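Local structure of TqaA (Penicillium aethiopicum, 5DLK) at residues T205-Y211 with M317-L323; Q264-T268 with R415-L419. The protein is the C-terminal condensation-like (CT) domain, in mutant form, of a fungal nonribosomal peptide synthetase, and probably catalyses macrocyclization of the peptide product. One frame throughout, in Å; residues are numbered along the deposited sequence. Where two conformers were deposited one is given.

Contact 1 of 2, residues T205-Y211 with M317-L323; sequences TSDFAHY and MDNIESL
Residues 205-207 run extended into helix 208-218. Asp207 is the N-cap: its OD1 accepts from His210 N at 3.1 Å, while OD2 bonds Ser96. Residues 317-323 form an irregular loop against this start. The CA atoms of Ser206 and Leu323 are 5.5 Å apart, those of Tyr211 and Ile320 7.7 Å. Met317 (chi1 90°, then t, p) opens a type II turn, closed by Ile320 N to Met317 O at 3.3 Å. Met317 CE lies 3.5 Å from Tyr211 CD1, and Met317 SD 5.3 Å from the centroid of the Tyr211 ring, an oblique Met-aromatic contact. Asp318 O lies 3.3 Å from Ser206 OG, a weak hydrogen bond. Asn319 takes the positive phi (65°) of the turn. Its m side chain reaches across, and Asn319 ND2 donates to Ser206 OG at 3.2 Å. Ile320 (t, p) sets its CD1 at the Tyr211 ring edge, 3.6 Å from Tyr211 CD1. A water joins Ser322 O (2.6 Å) to Thr205 OG1 (2.9 Å). Leu323 N bonds Asn319 O at 2.8 Å. Leu323 (chi1 p) packs CD1 4.2 Å from Tyr211 CB and 4.4 Å from Phe208 CD1. The loop links strands 303-310 and 329-336, consistent with the floor loop of condensation domains. It lies over the N-terminus of helix 208-218, with Tyr211 OH bonded to Gly312 O.

Contact 2 of 2, residues Q264-T268 with R415-L419; sequences QTLWT and RFDPL. With EDO (1,2-ethanediol), chain E.
Residues 265-268 are extended and pair with strand 433-440. Thr265 begins edge strand 265-272 and faces the non-regular residues 416-418. Phe416 and Asp417 are also extended (phi/psi -168/121 and -133/100). Thr265 CA is 5.7 Å from Asp417 CA. Thr265 is m (chi1 -63°), and its OG1 donates to Asp417 OD1 in a short 2.5 Å hydrogen bond. Asp417 is also m (chi2 -72°), and its side-chain end comes nearer to the strand. A water donates to Thr265 OG1 (2.7 Å) and to Pro418 O (2.8 Å). Thr265 CG2 is 3.6 Å from Phe416 O. In this condensation-type fold, strand 407-415 crosses over to edge the sheet of the N-terminal lobe. Residues 416-419 lead back to the C-terminal lobe, where strand 265-272 is an outer strand. Trp267 is m with chi2 84°, and Phe416 is t with chi2 68°. Their rings meet obliquely, with Trp267 CZ2 4.0 Å from Phe416 CD2. Phe416 also packs edge-to-face on Trp423. A 1,2-ethanediol, probably from the crystallisation liquor, bridges the Trp267 indole and the Phe416 backbone. Its O1 accepts from Trp267 NE1 (2.9 Å) and donates to Phe416 O (2.7 Å). Its O2 accepts from Phe416 N at 2.8 Å.

The centres of contacts 1 and 2 are about 31 Å apart, and their nearest atoms about 16 Å. They lie on opposite sides of the chain's centre and do not touch. Along the chain the segments alternate: 205-211, 264-268, 317-323, 415-419. Both contacts belong to the condensation-type domain. Contact 2 lies at the crossover between its two lobes, away from the known sites. Contact 1 probably also lies where the lobes approach. The six-stranded C-terminal sheet ties them together: loop 317-323 follows its strand 303-310, and 264-268 opens its outer strand 265-272. Contact 1 is the nearer to the phosphopantetheine-binding site, empty in this chain, with the Ile320 side chain about 7 Å from that of Asn311.

Contact 1 of 2, residues T205-Y211 with M317-L323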
ATOM      1  N   THR A 205       0.907  -5.752 -20.748  1.00 48.67           N
ATOM      2  CA  THR A 205       0.221  -5.446 -19.500  1.00 45.15           C
ATOM      3  C   THR A 205      -0.317  -4.024 -19.555  1.00 48.30           C
ATOM      4  O   THR A 205       0.050  -3.251 -20.444  1.00 49.19           O
ATOM      5  CB  THR A 205       1.166  -5.600 -18.289  1.00 46.43           C
ATOM      6  OG1 THR A 205       0.427  -5.456 -17.065  1.00 48.98           O
ATOM      7  CG2 THR A 205       2.268  -4.551 -18.353  1.00 37.44           C
ATOM      8  N   SER A 206      -1.182  -3.675 -18.608  1.00 47.24           N
ATOM      9  CA  SER A 206      -1.655  -2.301 -18.497  1.00 40.39           C
ATOM     10  C   SER A 206      -0.825  -1.565 -17.471  1.00 34.62           C
ATOM     11  O   SER A 206      -0.086  -2.186 -16.709  1.00 39.15           O
ATOM     12  CB  SER A 206      -3.132  -2.261 -18.118  1.00 40.41           C
ATOM     13  OG  SER A 206      -3.896  -2.985 -19.061  1.00 46.08           O
ATOM     14  N   ASP A 207      -0.908  -0.241 -17.457  1.00 32.53           N
ATOM     15  CA  ASP A 207      -0.205   0.483 -16.406  1.00 35.04           C
ATOM     16  C   ASP A 207      -1.180   1.158 -15.458  1.00 30.51           C
ATOM     17  O   ASP A 207      -2.400   1.044 -15.614  1.00 29.22           O
ATOM     18  CB  ASP A 207       0.782   1.503 -16.975  1.00 31.28           C
ATOM     19  CG  ASP A 207       0.145   2.501 -17.914  1.00 34.18           C
ATOM     20  OD1 ASP A 207      -1.101   2.590 -17.972  1.00 38.15           O
ATOM     21  OD2 ASP A 207       0.911   3.226 -18.593  1.00 40.05           O
ATOM     22  N   PHE A 208      -0.629   1.852 -14.467  1.00 26.57           N
ATOM     23  CA  PHE A 208      -1.454   2.484 -13.455  1.00 26.28           C
ATOM     24  C   PHE A 208      -2.305   3.601 -14.058  1.00 26.25           C
ATOM     25  O   PHE A 208      -3.451   3.790 -13.667  1.00 22.90           O
ATOM     26  CB  PHE A 208      -0.571   3.007 -12.318  1.00 25.70           C
ATOM     27  CG  PHE A 208      -1.347   3.554 -11.168  1.00 23.39           C
ATOM     28  CD1 PHE A 208      -2.173   2.725 -10.422  1.00 26.44           C
ATOM     29  CD2 PHE A 208      -1.262   4.901 -10.845  1.00 20.49           C
ATOM     30  CE1 PHE A 208      -2.905   3.233  -9.366  1.00 22.99           C
ATOM     31  CE2 PHE A 208      -1.984   5.418  -9.786  1.00 21.43           C
ATOM     32  CZ  PHE A 208      -2.807   4.586  -9.047  1.00 19.37           C
ATOM     33  N   ALA A 209      -1.765   4.336 -15.029  1.00 25.11           N
ATOM     34  CA  ALA A 209      -2.557   5.380 -15.672  1.00 26.59           C
ATOM     35  C   ALA A 209      -3.854   4.803 -16.259  1.00 24.79           C
ATOM     36  O   ALA A 209      -4.904   5.442 -16.190  1.00 25.68           O
ATOM     37  CB  ALA A 209      -1.744   6.092 -16.756  1.00 27.84           C
ATOM     38  N   HIS A 210      -3.801   3.586 -16.792  0.51 24.94           N
ATOM     39  CA  HIS A 210      -4.986   2.975 -17.402  0.51 26.78           C
ATOM     40  C   HIS A 210      -6.041   2.572 -16.363  0.51 25.84           C
ATOM     41  O   HIS A 210      -7.232   2.515 -16.652  0.51 23.58           O
ATOM     42  CB  HIS A 210      -4.579   1.765 -18.236  0.51 28.67           C
ATOM     43  CG  HIS A 210      -3.634   2.102 -19.344  0.51 30.26           C
ATOM     44  ND1 HIS A 210      -2.665   1.230 -19.794  0.51 34.73           N
ATOM     45  CD2 HIS A 210      -3.494   3.231 -20.078  0.51 31.19           C
ATOM     46  CE1 HIS A 210      -1.976   1.805 -20.762  0.51 29.94           C
ATOM     47  NE2 HIS A 210      -2.459   3.019 -20.955  0.51 29.70           N
ATOM     48  N   TYR A 211      -5.590   2.281 -15.154  1.00 26.47           N
ATOM     49  CA  TYR A 211      -6.498   2.088 -14.034  1.00 22.47           C
ATOM     50  C   TYR A 211      -7.254   3.380 -13.747  1.00 23.76           C
ATOM     51  O   TYR A 211      -8.482   3.372 -13.579  1.00 24.98           O
ATOM     52  CB  TYR A 211      -5.702   1.636 -12.810  1.00 24.39           C
ATOM     53  CG  TYR A 211      -6.511   1.443 -11.546  1.00 22.73           C
ATOM     54  CD1 TYR A 211      -7.214   0.271 -11.323  1.00 24.47           C
ATOM     55  CD2 TYR A 211      -6.535   2.427 -10.563  1.00 26.45           C
ATOM     56  CE1 TYR A 211      -7.932   0.079 -10.150  1.00 25.33           C
ATOM     57  CE2 TYR A 211      -7.259   2.253  -9.402  1.00 23.01           C
ATOM     58  CZ  TYR A 211      -7.954   1.077  -9.202  1.00 24.66           C
ATOM     59  OH  TYR A 211      -8.670   0.894  -8.042  1.00 26.41           O
ATOM     60  N   MET A 317     -11.316  -4.689 -15.669  1.00 38.97           N
ATOM     61  CA  MET A 317     -10.435  -4.145 -16.689  1.00 42.10           C
ATOM     62  C   MET A 317      -9.342  -5.159 -16.959  1.00 43.34           C
ATOM     63  O   MET A 317      -9.006  -5.962 -16.084  1.00 40.27           O
ATOM     64  CB  MET A 317      -9.858  -2.784 -16.260  1.00 41.85           C
ATOM     65  CG  MET A 317      -8.542  -2.813 -15.485  1.00 42.23           C
ATOM     66  SD  MET A 317      -7.984  -1.142 -15.036  1.00 37.18           S
ATOM     67  CE  MET A 317      -9.334  -0.624 -13.993  1.00 42.25           C
ATOM     68  N   ASP A 318      -8.818  -5.148 -18.180  1.00 44.09           N
ATOM     69  CA  ASP A 318      -7.755  -6.074 -18.548  1.00 48.70           C
ATOM     70  C   ASP A 318      -6.542  -5.850 -17.662  1.00 41.40           C
ATOM     71  O   ASP A 318      -6.169  -4.703 -17.390  1.00 40.13           O
ATOM     72  CB  ASP A 318      -7.373  -5.914 -20.020  1.00 49.80           C
ATOM     73  CG  ASP A 318      -8.511  -6.269 -20.961  1.00 57.49           C
ATOM     74  OD1 ASP A 318      -9.348  -7.121 -20.594  1.00 57.84           O
ATOM     75  OD2 ASP A 318      -8.569  -5.693 -22.069  1.00 66.86           O
ATOM     76  N   ASN A 319      -5.955  -6.953 -17.204  1.00 40.75           N
ATOM     77  CA  ASN A 319      -4.736  -6.948 -16.390  1.00 43.54           C
ATOM     78  C   ASN A 319      -4.895  -6.307 -15.017  1.00 44.30           C
ATOM     79  O   ASN A 319      -3.899  -5.962 -14.382  1.00 39.65           O
ATOM     80  CB  ASN A 319      -3.600  -6.245 -17.135  1.00 45.86           C
ATOM     81  CG  ASN A 319      -3.344  -6.846 -18.493  1.00 44.29           C
ATOM     82  OD1 ASN A 319      -3.412  -8.066 -18.661  1.00 44.08           O
ATOM     83  ND2 ASN A 319      -3.066  -5.997 -19.476  1.00 44.31           N
ATOM     84  N   ILE A 320      -6.137  -6.158 -14.555  1.00 41.43           N
ATOM     85  CA  ILE A 320      -6.380  -5.564 -13.242  1.00 36.05           C
ATOM     86  C   ILE A 320      -5.634  -6.349 -12.155  1.00 37.81           C
ATOM     87  O   ILE A 320      -5.167  -5.777 -11.171  1.00 36.44           O
ATOM     88  CB  ILE A 320      -7.906  -5.494 -12.923  1.00 35.15           C
ATOM     89  CG1 ILE A 320      -8.166  -4.734 -11.618  1.00 38.81           C
ATOM     90  CG2 ILE A 320      -8.524  -6.881 -12.859  1.00 32.75           C
ATOM     91  CD1 ILE A 320      -7.605  -3.333 -11.600  1.00 33.92           C
ATOM     92  N   GLU A 321      -5.495  -7.652 -12.373  1.00 39.86           N
ATOM     93  CA  GLU A 321      -4.846  -8.562 -11.433  1.00 42.88           C
ATOM     94  C   GLU A 321      -3.336  -8.370 -11.353  1.00 39.17           C
ATOM     95  O   GLU A 321      -2.708  -8.764 -10.371  1.00 39.93           O
ATOM     96  CB  GLU A 321      -5.152 -10.016 -11.824  1.00 45.11           C
ATOM     97  CG  GLU A 321      -4.753 -10.393 -13.266  1.00 48.00           C
ATOM     98  CD  GLU A 321      -5.794  -9.971 -14.311  1.00 54.22           C
ATOM     99  OE1 GLU A 321      -6.931  -9.627 -13.921  1.00 54.72           O
ATOM    100  OE2 GLU A 321      -5.478  -9.988 -15.524  1.00 61.84           O
ATOM    101  N   SER A 322      -2.753  -7.768 -12.385  1.00 41.04           N
ATOM    102  CA  SER A 322      -1.300  -7.762 -12.505  1.00 41.49           C
ATOM    103  C   SER A 322      -0.662  -6.396 -12.794  1.00 38.67           C
ATOM    104  O   SER A 322       0.563  -6.279 -12.752  1.00 39.54           O
ATOM    105  CB  SER A 322      -0.883  -8.759 -13.595  1.00 41.63           C
ATOM    106  OG  SER A 322      -1.393  -8.369 -14.856  1.00 44.05           O
ATOM    107  N   LEU A 323      -1.460  -5.368 -13.078  1.00 33.71           N
ATOM    108  CA  LEU A 323      -0.870  -4.067 -13.392  1.00 31.75           C
ATOM    109  C   LEU A 323      -0.163  -3.527 -12.155  1.00 29.62           C
ATOM    110  O   LEU A 323      -0.631  -3.716 -11.024  1.00 28.51           O
ATOM    111  CB  LEU A 323      -1.918  -3.071 -13.907  1.00 34.37           C
ATOM    112  CG  LEU A 323      -3.039  -2.535 -13.007  1.00 32.68           C
ATOM    113  CD1 LEU A 323      -2.629  -1.241 -12.326  1.00 30.50           C
ATOM    114  CD2 LEU A 323      -4.300  -2.313 -13.836  1.00 31.03           C
TER
HETATM  115  O   HOH W   1       2.158  -5.999 -14.791  1.00 41.74           O

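Contact 2 of 2, residues Q264-T268 with R415-L419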
ATOM      1  N   GLN A 264       7.496   9.990  18.123  1.00 28.72           N
ATOM      2  CA  GLN A 264       8.055   9.115  17.099  1.00 30.00           C
ATOM      3  C   GLN A 264       7.112   7.990  16.696  1.00 23.42           C
ATOM      4  O   GLN A 264       6.186   7.631  17.432  1.00 22.54           O
ATOM      5  CB  GLN A 264       9.376   8.521  17.569  1.00 35.59           C
ATOM      6  CG  GLN A 264       9.240   7.524  18.698  1.00 37.62           C
ATOM      7  CD  GLN A 264      10.590   6.942  19.107  1.00 53.28           C
ATOM      8  OE1 GLN A 264      11.615   7.219  18.474  1.00 59.53           O
ATOM      9  NE2 GLN A 264      10.596   6.141  20.170  1.00 48.89           N
ATOM     10  N   THR A 265       7.360   7.457  15.511  1.00 25.62           N
ATOM     11  CA  THR A 265       6.598   6.330  14.999  1.00 23.83           C
ATOM     12  C   THR A 265       6.925   5.127  15.864  1.00 23.79           C
ATOM     13  O   THR A 265       8.104   4.803  16.049  1.00 22.48           O
ATOM     14  CB  THR A 265       6.955   6.042  13.543  1.00 19.41           C
ATOM     15  OG1 THR A 265       6.597   7.168  12.733  1.00 20.95           O
ATOM     16  CG2 THR A 265       6.244   4.782  13.035  1.00 21.11           C
ATOM     17  N   LEU A 266       5.899   4.503  16.433  1.00 19.30           N
ATOM     18  CA  LEU A 266       6.086   3.272  17.194  1.00 18.36           C
ATOM     19  C   LEU A 266       5.390   2.105  16.514  1.00 20.66           C
ATOM     20  O   LEU A 266       4.213   2.218  16.132  1.00 18.27           O
ATOM     21  CB  LEU A 266       5.535   3.394  18.620  1.00 20.93           C
ATOM     22  CG  LEU A 266       6.092   4.441  19.571  1.00 25.88           C
ATOM     23  CD1 LEU A 266       5.437   4.251  20.943  1.00 26.65           C
ATOM     24  CD2 LEU A 266       7.583   4.259  19.663  1.00 25.83           C
ATOM     25  N   TRP A 267       6.111   0.993  16.383  1.00 16.86           N
ATOM     26  CA  TRP A 267       5.516  -0.280  15.987  1.00 17.23           C
ATOM     27  C   TRP A 267       5.400  -1.195  17.199  1.00 19.84           C
ATOM     28  O   TRP A 267       6.363  -1.365  17.965  1.00 19.22           O
ATOM     29  CB  TRP A 267       6.348  -0.990  14.919  1.00 19.67           C
ATOM     30  CG  TRP A 267       6.270  -0.412  13.560  1.00 19.73           C
ATOM     31  CD1 TRP A 267       7.000   0.630  13.065  1.00 20.78           C
ATOM     32  CD2 TRP A 267       5.427  -0.859  12.493  1.00 18.27           C
ATOM     33  NE1 TRP A 267       6.659   0.858  11.749  1.00 21.24           N
ATOM     34  CE2 TRP A 267       5.697  -0.039  11.373  1.00 19.38           C
ATOM     35  CE3 TRP A 267       4.467  -1.870  12.374  1.00 21.25           C
ATOM     36  CZ2 TRP A 267       5.042  -0.202  10.149  1.00 21.59           C
ATOM     37  CZ3 TRP A 267       3.811  -2.028  11.162  1.00 22.89           C
ATOM     38  CH2 TRP A 267       4.109  -1.201  10.058  1.00 20.48           C
ATOM     39  N   THR A 268       4.243  -1.818  17.359  1.00 16.86           N
ATOM     40  CA  THR A 268       4.017  -2.705  18.497  1.00 20.43           C
ATOM     41  C   THR A 268       3.422  -4.017  17.990  1.00 22.89           C
ATOM     42  O   THR A 268       2.502  -4.010  17.172  1.00 22.09           O
ATOM     43  CB  THR A 268       3.104  -2.039  19.544  1.00 19.52           C
ATOM     44  OG1 THR A 268       3.700  -0.795  19.956  1.00 21.63           O
ATOM     45  CG2 THR A 268       2.899  -2.952  20.763  1.00 22.06           C
ATOM     46  N   ARG A 415      10.796   2.922   5.313  1.00 18.19           N
ATOM     47  CA  ARG A 415      10.375   4.081   6.091  1.00 18.72           C
ATOM     48  C   ARG A 415       8.850   4.178   5.987  1.00 19.66           C
ATOM     49  O   ARG A 415       8.286   3.907   4.922  1.00 17.60           O
ATOM     50  CB  ARG A 415      10.990   5.381   5.568  1.00 19.03           C
ATOM     51  CG  ARG A 415      12.521   5.360   5.426  1.00 20.74           C
ATOM     52  CD  ARG A 415      13.181   4.943   6.718  1.00 21.90           C
ATOM     53  NE  ARG A 415      12.986   5.909   7.790  1.00 23.67           N
ATOM     54  CZ  ARG A 415      13.480   5.745   9.015  1.00 28.64           C
ATOM     55  NH1 ARG A 415      14.207   4.673   9.290  1.00 29.52           N
ATOM     56  NH2 ARG A 415      13.256   6.648   9.960  1.00 31.80           N
ATOM     57  N   PHE A 416       8.218   4.580   7.084  1.00 19.79           N
ATOM     58  CA  PHE A 416       6.763   4.801   7.122  1.00 19.47           C
ATOM     59  C   PHE A 416       6.446   5.533   8.408  1.00 17.50           C
ATOM     60  O   PHE A 416       6.724   5.027   9.487  1.00 19.52           O
ATOM     61  CB  PHE A 416       5.988   3.483   7.054  1.00 18.92           C
ATOM     62  CG  PHE A 416       4.489   3.655   7.195  1.00 18.31           C
ATOM     63  CD1 PHE A 416       3.763   4.288   6.205  1.00 17.89           C
ATOM     64  CD2 PHE A 416       3.824   3.197   8.332  1.00 21.58           C
ATOM     65  CE1 PHE A 416       2.365   4.455   6.317  1.00 20.55           C
ATOM     66  CE2 PHE A 416       2.428   3.352   8.453  1.00 18.91           C
ATOM     67  CZ  PHE A 416       1.708   3.983   7.448  1.00 21.25           C
ATOM     68  N   ASP A 417       5.851   6.715   8.302  1.00 20.17           N
ATOM     69  CA  ASP A 417       5.577   7.522   9.491  1.00 21.63           C
ATOM     70  C   ASP A 417       4.153   8.060   9.492  1.00 19.52           C
ATOM     71  O   ASP A 417       3.865   9.042   8.824  1.00 17.73           O
ATOM     72  CB  ASP A 417       6.574   8.675   9.580  1.00 22.92           C
ATOM     73  CG  ASP A 417       7.986   8.185   9.794  1.00 23.65           C
ATOM     74  OD1 ASP A 417       8.276   7.719  10.908  1.00 25.32           O
ATOM     75  OD2 ASP A 417       8.769   8.255   8.840  1.00 28.54           O
ATOM     76  N   PRO A 418       3.264   7.406  10.252  1.00 19.69           N
ATOM     77  CA  PRO A 418       1.857   7.823  10.346  1.00 17.89           C
ATOM     78  C   PRO A 418       1.700   9.278  10.770  1.00 20.79           C
ATOM     79  O   PRO A 418       2.588   9.837  11.418  1.00 19.35           O
ATOM     80  CB  PRO A 418       1.280   6.897  11.438  1.00 17.85           C
ATOM     81  CG  PRO A 418       2.157   5.706  11.447  1.00 21.93           C
ATOM     82  CD  PRO A 418       3.552   6.210  11.060  1.00 16.50           C
ATOM     83  N   LEU A 419       0.559   9.871  10.435  1.00 20.40           N
ATOM     84  CA  LEU A 419       0.242  11.206  10.905  1.00 19.12           C
ATOM     85  C   LEU A 419      -0.588  11.103  12.201  1.00 19.28           C
ATOM     86  O   LEU A 419      -0.053  10.712  13.238  1.00 23.68           O
ATOM     87  CB  LEU A 419      -0.473  11.987   9.805  1.00 21.45           C
ATOM     88  CG  LEU A 419       0.339  12.004   8.495  1.00 26.04           C
ATOM     89  CD1 LEU A 419      -0.348  12.825   7.396  1.00 26.30           C
ATOM     90  CD2 LEU A 419       1.763  12.509   8.765  1.00 23.54           C
TER
HETATM   91  C1  EDO E 501       9.168   3.441  10.898  1.00 29.74           C
HETATM   92  O1  EDO E 501       8.115   2.816  10.124  1.00 21.05           O
HETATM   93  C2  EDO E 501      10.296   4.023  10.027  1.00 30.65           C
HETATM   94  O2  EDO E 501       9.865   5.182   9.281  1.00 23.15           O
HETATM   95  O   HOH W   2       4.707   9.104  13.030  1.00 24.15           O